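Local coordinates for HTPA Reductase (Selaginella moellendorffii, PDB 5U5N), which probably catalyses the NAD(P)H-dependent reduction of 4-hydroxy-tetrahydrodipicolinate to tetrahydrodipicolinate in the diaminopimelate route to lysine, at residues A[142-147]-A[177-182]; A[60-65]-A[90-95]. All coordinates share one frame; numbering follows the deposited sequence.

Contact 1 of 2, residues A[142-147]-A[177-182]; sequences IMAKQF and ISSLRK
Ala144 and Ser179 bring the two helices together, with no hydrogen bond passing between the segments. The methyl of Ala144 points at the 177-182 backbone, where its CB rests 3.3 Å from the carbonyl oxygen Ser179 O. The same serine offers its CB as well, 3.8 Å from Ala144 CB. Because small residues meet here, the axes of segments 142-146 and 177-182 come within 8.2 Å and run nearly alongside each other, at 18° between their N-to-C directions. Lys182 CB closes on the same methyl, 4.0 Å from Ala144 CB, so Ala144 touches two residues of the partner helix.

Outside this buried pair, the two exposed lysines meet at the surface. Each has its CG anti to the carbonyl carbon (chi1 -75° in Lys145, -65° in Lys182) and an extended chain, and the stems converge at a slant. Lys145 CG passes Lys182 CD at 4.1 Å; further out, Lys145 CE touches Lys182 NZ at 3.4 Å. The ammonium atoms Lys145 NZ and Lys182 NZ end 4.4 Å apart, a pairing likely to be somewhat repulsive, although Glu141 offers Lys145 a long, weak ion pair.

Both helices belong to the DapB C-terminal family region. Helix 171-182 packs another face on its four-stranded mixed sheet, where Leu180 touches Leu156, Tyr220 and Ile222 and Ile177 reaches Val158. Helix 131-146 instead carries part of the dimer interface, with Ile142 and Met143 packing on Ile142 and Ala139 of the second subunit; the contact thus joins the interface helix to the sheet-covering helix.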
loop_
_atom_site.group_PDB
_atom_site.type_symbol
_atom_site.label_atom_id
_atom_site.label_comp_id
_atom_site.label_asym_id
_atom_site.label_seq_id
_atom_site.Cartn_x
_atom_site.Cartn_y
_atom_site.Cartn_z
ATOM N N ILE A 142 0.704 -6.376 6.171
ATOM C CA ILE A 142 2.053 -6.237 6.699
ATOM C C ILE A 142 2.169 -4.857 7.361
ATOM O O ILE A 142 2.578 -4.750 8.537
ATOM C CB ILE A 142 3.117 -6.411 5.617
ATOM C CG1 ILE A 142 3.199 -7.883 5.217
ATOM C CG2 ILE A 142 4.473 -5.964 6.135
ATOM C CD1 ILE A 142 3.836 -8.078 3.860
ATOM N N MET A 143 1.781 -3.836 6.607
ATOM C CA MET A 143 1.756 -2.451 7.103
ATOM C C MET A 143 1.005 -2.359 8.444
ATOM O O MET A 143 1.491 -1.776 9.396
ATOM C CB MET A 143 1.100 -1.539 6.054
ATOM C CG MET A 143 1.317 -0.070 6.314
ATOM S SD MET A 143 0.015 0.672 7.313
ATOM C CE MET A 143 -1.119 1.029 5.946
ATOM N N ALA A 144 -0.170 -2.983 8.493
ATOM C CA ALA A 144 -1.025 -2.985 9.665
ATOM C C ALA A 144 -0.373 -3.601 10.893
ATOM O O ALA A 144 -0.499 -3.021 12.001
ATOM C CB ALA A 144 -2.282 -3.729 9.369
ATOM N N LYS A 145 0.361 -4.701 10.716
ATOM C CA LYS A 145 1.065 -5.325 11.832
ATOM C C LYS A 145 2.311 -4.543 12.318
ATOM O O LYS A 145 2.555 -4.427 13.509
ATOM C CB LYS A 145 1.423 -6.754 11.490
ATOM C CG LYS A 145 0.192 -7.623 11.572
ATOM C CD LYS A 145 0.511 -9.060 11.229
ATOM C CE LYS A 145 -0.766 -9.879 11.336
ATOM N NZ LYS A 145 -0.826 -11.082 10.449
ATOM N N GLN A 146 3.083 -4.016 11.377
ATOM C CA GLN A 146 4.182 -3.114 11.650
ATOM C C GLN A 146 3.788 -1.826 12.382
ATOM O O GLN A 146 4.541 -1.401 13.225
ATOM C CB GLN A 146 4.892 -2.703 10.366
ATOM C CG GLN A 146 6.302 -2.249 10.630
ATOM C CD GLN A 146 7.026 -1.890 9.353
ATOM O OE1 GLN A 146 6.621 -2.273 8.250
ATOM N NE2 GLN A 146 8.110 -1.113 9.502
ATOM N N PHE A 147 2.636 -1.227 12.053
ATOM C CA PHE A 147 2.271 0.106 12.553
ATOM C C PHE A 147 0.922 0.115 13.300
ATOM O O PHE A 147 -0.010 0.792 12.886
ATOM C CB PHE A 147 2.250 1.133 11.421
ATOM C CG PHE A 147 3.511 1.169 10.579
ATOM C CD1 PHE A 147 4.793 1.090 11.139
ATOM C CD2 PHE A 147 3.413 1.377 9.219
ATOM C CE1 PHE A 147 5.920 1.153 10.352
ATOM C CE2 PHE A 147 4.552 1.447 8.412
ATOM C CZ PHE A 147 5.808 1.317 8.985
ATOM N N ILE A 177 -10.361 -4.781 5.631
ATOM C CA ILE A 177 -10.978 -4.244 6.861
ATOM C C ILE A 177 -10.292 -4.803 8.092
ATOM O O ILE A 177 -9.969 -4.070 9.011
ATOM C CB ILE A 177 -12.480 -4.507 6.909
ATOM C CG1 ILE A 177 -13.193 -3.635 5.881
ATOM C CG2 ILE A 177 -13.045 -4.202 8.280
ATOM C CD1 ILE A 177 -14.445 -4.264 5.318
ATOM N N SER A 178 -10.022 -6.098 8.092
ATOM C CA SER A 178 -9.280 -6.683 9.196
ATOM C C SER A 178 -7.898 -6.020 9.467
ATOM O O SER A 178 -7.439 -5.925 10.608
ATOM C CB SER A 178 -9.099 -8.167 8.960
ATOM O OG SER A 178 -7.995 -8.608 9.713
ATOM N N SER A 179 -7.200 -5.655 8.408
ATOM C CA SER A 179 -5.932 -4.936 8.535
ATOM C C SER A 179 -6.202 -3.534 9.055
ATOM O O SER A 179 -5.516 -3.085 9.951
ATOM C CB SER A 179 -5.164 -4.899 7.202
ATOM O OG SER A 179 -4.712 -6.209 6.942
ATOM N N LEU A 180 -7.217 -2.882 8.522
ATOM C CA LEU A 180 -7.591 -1.534 8.917
ATOM C C LEU A 180 -7.952 -1.420 10.405
ATOM O O LEU A 180 -7.672 -0.381 11.025
ATOM C CB LEU A 180 -8.702 -0.992 8.029
ATOM C CG LEU A 180 -8.252 -0.695 6.583
ATOM C CD1 LEU A 180 -9.446 -0.466 5.647
ATOM C CD2 LEU A 180 -7.285 0.515 6.549
ATOM N N ARG A 181 -8.499 -2.506 10.987
ATOM C CA ARG A 181 -8.720 -2.601 12.420
ATOM C C ARG A 181 -7.431 -2.631 13.217
ATOM O O ARG A 181 -7.378 -2.054 14.304
ATOM C CB ARG A 181 -9.543 -3.845 12.805
ATOM C CG ARG A 181 -10.989 -3.725 12.411
ATOM C CD ARG A 181 -11.892 -4.737 13.119
ATOM N NE ARG A 181 -13.156 -4.756 12.382
ATOM C CZ ARG A 181 -13.536 -5.684 11.513
ATOM N NH1 ARG A 181 -12.774 -6.768 11.275
ATOM N NH2 ARG A 181 -14.710 -5.527 10.895
ATOM N N LYS A 182 -6.409 -3.310 12.720
ATOM C CA LYS A 182 -5.128 -3.307 13.395
ATOM C C LYS A 182 -4.461 -1.925 13.355
ATOM O O LYS A 182 -3.641 -1.632 14.198
ATOM C CB LYS A 182 -4.204 -4.357 12.811
ATOM C CG LYS A 182 -4.720 -5.745 13.040
ATOM C CD LYS A 182 -3.625 -6.779 12.885
ATOM C CE LYS A 182 -4.233 -8.185 12.972
ATOM N NZ LYS A 182 -3.296 -9.213 13.515
#

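Contact 2 of 2, residues A[60-65]-A[90-95]; sequences EREDVV and AEFYCK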
loop_
_atom_site.group_PDB
_atom_site.type_symbol
_atom_site.label_atom_id
_atom_site.label_comp_id
_atom_site.label_asym_id
_atom_site.label_seq_id
_atom_site.Cartn_x
_atom_site.Cartn_y
_atom_site.Cartn_z
ATOM N N GLU A 60 -13.831 -39.877 -20.048
ATOM C CA GLU A 60 -12.637 -40.322 -20.770
ATOM C C GLU A 60 -11.284 -39.841 -20.172
ATOM O O GLU A 60 -10.234 -39.890 -20.845
ATOM C CB GLU A 60 -12.717 -39.828 -22.207
ATOM C CG GLU A 60 -13.852 -40.367 -23.069
ATOM C CD GLU A 60 -13.931 -39.658 -24.441
ATOM O OE1 GLU A 60 -13.070 -38.800 -24.773
ATOM O OE2 GLU A 60 -14.877 -39.929 -25.194
ATOM N N ARG A 61 -11.279 -39.350 -18.939
ATOM C CA ARG A 61 -10.103 -38.605 -18.452
ATOM C C ARG A 61 -8.803 -39.411 -18.302
ATOM O O ARG A 61 -7.715 -38.867 -18.389
ATOM C CB ARG A 61 -10.419 -37.877 -17.159
ATOM C CG ARG A 61 -10.689 -38.760 -15.957
ATOM C CD ARG A 61 -11.034 -37.872 -14.784
ATOM N NE ARG A 61 -11.369 -38.679 -13.617
ATOM C CZ ARG A 61 -11.457 -38.215 -12.377
ATOM N NH1 ARG A 61 -11.236 -36.923 -12.095
ATOM N NH2 ARG A 61 -11.756 -39.052 -11.399
ATOM N N GLU A 62 -8.919 -40.709 -18.101
ATOM C CA GLU A 62 -7.754 -41.599 -18.070
ATOM C C GLU A 62 -7.066 -41.609 -19.449
ATOM O O GLU A 62 -5.855 -41.409 -19.551
ATOM C CB GLU A 62 -8.175 -43.037 -17.699
ATOM C CG GLU A 62 -8.987 -43.176 -16.406
ATOM C CD GLU A 62 -8.163 -43.583 -15.202
ATOM O OE1 GLU A 62 -7.324 -42.776 -14.721
ATOM O OE2 GLU A 62 -8.375 -44.724 -14.737
ATOM N N ASP A 63 -7.860 -41.856 -20.501
ATOM C CA ASP A 63 -7.370 -41.950 -21.889
ATOM C C ASP A 63 -6.771 -40.587 -22.281
ATOM O O ASP A 63 -5.662 -40.494 -22.814
ATOM C CB ASP A 63 -8.500 -42.285 -22.874
ATOM C CG ASP A 63 -9.059 -43.725 -22.728
ATOM O OD1 ASP A 63 -8.425 -44.567 -22.035
ATOM O OD2 ASP A 63 -10.142 -44.008 -23.334
ATOM N N VAL A 64 -7.525 -39.541 -21.999
ATOM C CA VAL A 64 -7.120 -38.194 -22.344
ATOM C C VAL A 64 -5.728 -37.855 -21.755
ATOM O O VAL A 64 -4.872 -37.376 -22.473
ATOM C CB VAL A 64 -8.196 -37.187 -21.933
ATOM C CG1 VAL A 64 -7.668 -35.757 -21.921
ATOM C CG2 VAL A 64 -9.366 -37.340 -22.855
ATOM N N VAL A 65 -5.512 -38.184 -20.483
ATOM C CA VAL A 65 -4.278 -37.812 -19.779
ATOM C C VAL A 65 -3.066 -38.632 -20.263
ATOM O O VAL A 65 -1.964 -38.097 -20.318
ATOM C CB VAL A 65 -4.469 -37.841 -18.226
ATOM C CG1 VAL A 65 -3.154 -37.826 -17.482
ATOM C CG2 VAL A 65 -5.288 -36.650 -17.791
ATOM N N ALA A 90 -8.695 -32.744 -8.046
ATOM C CA ALA A 90 -7.418 -32.658 -7.325
ATOM C C ALA A 90 -6.856 -34.027 -6.988
ATOM O O ALA A 90 -5.660 -34.267 -7.162
ATOM C CB ALA A 90 -7.553 -31.834 -6.061
ATOM N N GLU A 91 -7.704 -34.933 -6.502
ATOM C CA GLU A 91 -7.238 -36.281 -6.227
ATOM C C GLU A 91 -6.796 -36.971 -7.490
ATOM O O GLU A 91 -5.810 -37.693 -7.483
ATOM C CB GLU A 91 -8.284 -37.080 -5.506
ATOM C CG GLU A 91 -8.438 -36.615 -4.085
ATOM C CD GLU A 91 -9.790 -37.001 -3.508
ATOM O OE1 GLU A 91 -10.182 -38.191 -3.599
ATOM O OE2 GLU A 91 -10.469 -36.110 -2.933
ATOM N N PHE A 92 -7.492 -36.709 -8.589
ATOM C CA PHE A 92 -7.098 -37.272 -9.856
ATOM C C PHE A 92 -5.716 -36.744 -10.276
ATOM O O PHE A 92 -4.839 -37.530 -10.613
ATOM C CB PHE A 92 -8.144 -36.993 -10.917
ATOM C CG PHE A 92 -7.795 -37.560 -12.240
ATOM C CD1 PHE A 92 -7.810 -38.935 -12.437
ATOM C CD2 PHE A 92 -7.414 -36.737 -13.290
ATOM C CE1 PHE A 92 -7.468 -39.482 -13.649
ATOM C CE2 PHE A 92 -7.077 -37.302 -14.519
ATOM C CZ PHE A 92 -7.112 -38.675 -14.694
ATOM N N TYR A 93 -5.504 -35.431 -10.214
ATOM C CA TYR A 93 -4.204 -34.867 -10.590
ATOM C C TYR A 93 -3.078 -35.418 -9.740
ATOM O O TYR A 93 -2.035 -35.791 -10.279
ATOM C CB TYR A 93 -4.198 -33.327 -10.536
ATOM C CG TYR A 93 -5.270 -32.671 -11.379
ATOM C CD1 TYR A 93 -5.695 -33.231 -12.604
ATOM C CD2 TYR A 93 -5.881 -31.505 -10.946
ATOM C CE1 TYR A 93 -6.677 -32.627 -13.368
ATOM C CE2 TYR A 93 -6.867 -30.897 -11.696
ATOM C CZ TYR A 93 -7.258 -31.455 -12.905
ATOM O OH TYR A 93 -8.239 -30.822 -13.633
ATOM N N CYS A 94 -3.292 -35.494 -8.424
ATOM C CA CYS A 94 -2.243 -35.981 -7.514
ATOM C C CYS A 94 -1.907 -37.467 -7.698
ATOM O O CYS A 94 -0.741 -37.841 -7.620
ATOM C CB CYS A 94 -2.618 -35.714 -6.057
ATOM S SG CYS A 94 -2.670 -33.983 -5.613
ATOM N N LYS A 95 -2.916 -38.303 -7.948
ATOM C CA LYS A 95 -2.695 -39.726 -8.223
ATOM C C LYS A 95 -1.824 -39.934 -9.472
ATOM O O LYS A 95 -0.919 -40.750 -9.460
ATOM C CB LYS A 95 -4.029 -40.462 -8.373
ATOM C CG LYS A 95 -3.849 -41.846 -8.944
ATOM C CD LYS A 95 -5.102 -42.702 -8.926
ATOM C CE LYS A 95 -4.823 -43.995 -9.661
ATOM N NZ LYS A 95 -5.861 -45.000 -9.333
#
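The guanidinium of Arg61 is gripped at NH2 by a salt bridge to Asp88, on the same helix as Phe92, while one of its flat faces lies on the Phe92 ring. The two planes are only 12° apart, with centres separated by 4.2 Å. This is an off-centre cation-pi stack: Arg61 CZ lies away from the middle of the ring, and Arg61 NH1 reaches past the ring to within 3.3 Å of Phe92 CB. The centre of the ring face is taken instead by Arg61 CD, a CH-pi contact 3.8 Å from the Phe92 centroid. Arg61 chi1 of 67° sets CG between the backbone N and the carbonyl carbon, and the extended chain then runs across the ring.

Helix 86-95 is the helix of the beta-alpha-beta crossover joining strands 76-79 and 100-102 in the parallel sheet of the Rossmann-type nucleotide-binding domain. The axes of segments 61-65 and 90-95 come no nearer than 12.4 Å, a gap that Phe92 and the Arg61 chain fill together. An alanine in place of Arg61 would probably leave Asp88 without its charge partner and uncover the ring face of Phe92. Around the rim of the ring, Glu62 OE1 comes in the ring plane, 3.5 Å from Phe92 CE1, its carboxylate turned 59° to the ring. Val65 adds an apolar edge contact, CG2 to Phe92 CE2 at 3.8 Å.

In the fold
The contacts lie on opposite sides of the chain's centre, with their own centres 42 Å apart and nearest atoms about 27 Å apart, so they do not touch. Contact 2 belongs to the N-terminal, Rossmann-type part and closes along the chain before contact 1 opens in the C-terminal part. Contact 2 borders the cofactor site: the side chain of Arg61 is about 6 Å from the bound NAD and about 4 Å from that of Asn89, an NAD-binding residue. Contact 1 is remote from the annotated sites, and its 142-147 segment faces the second subunit, whereas no other protein chain of the assembly touches contact 2.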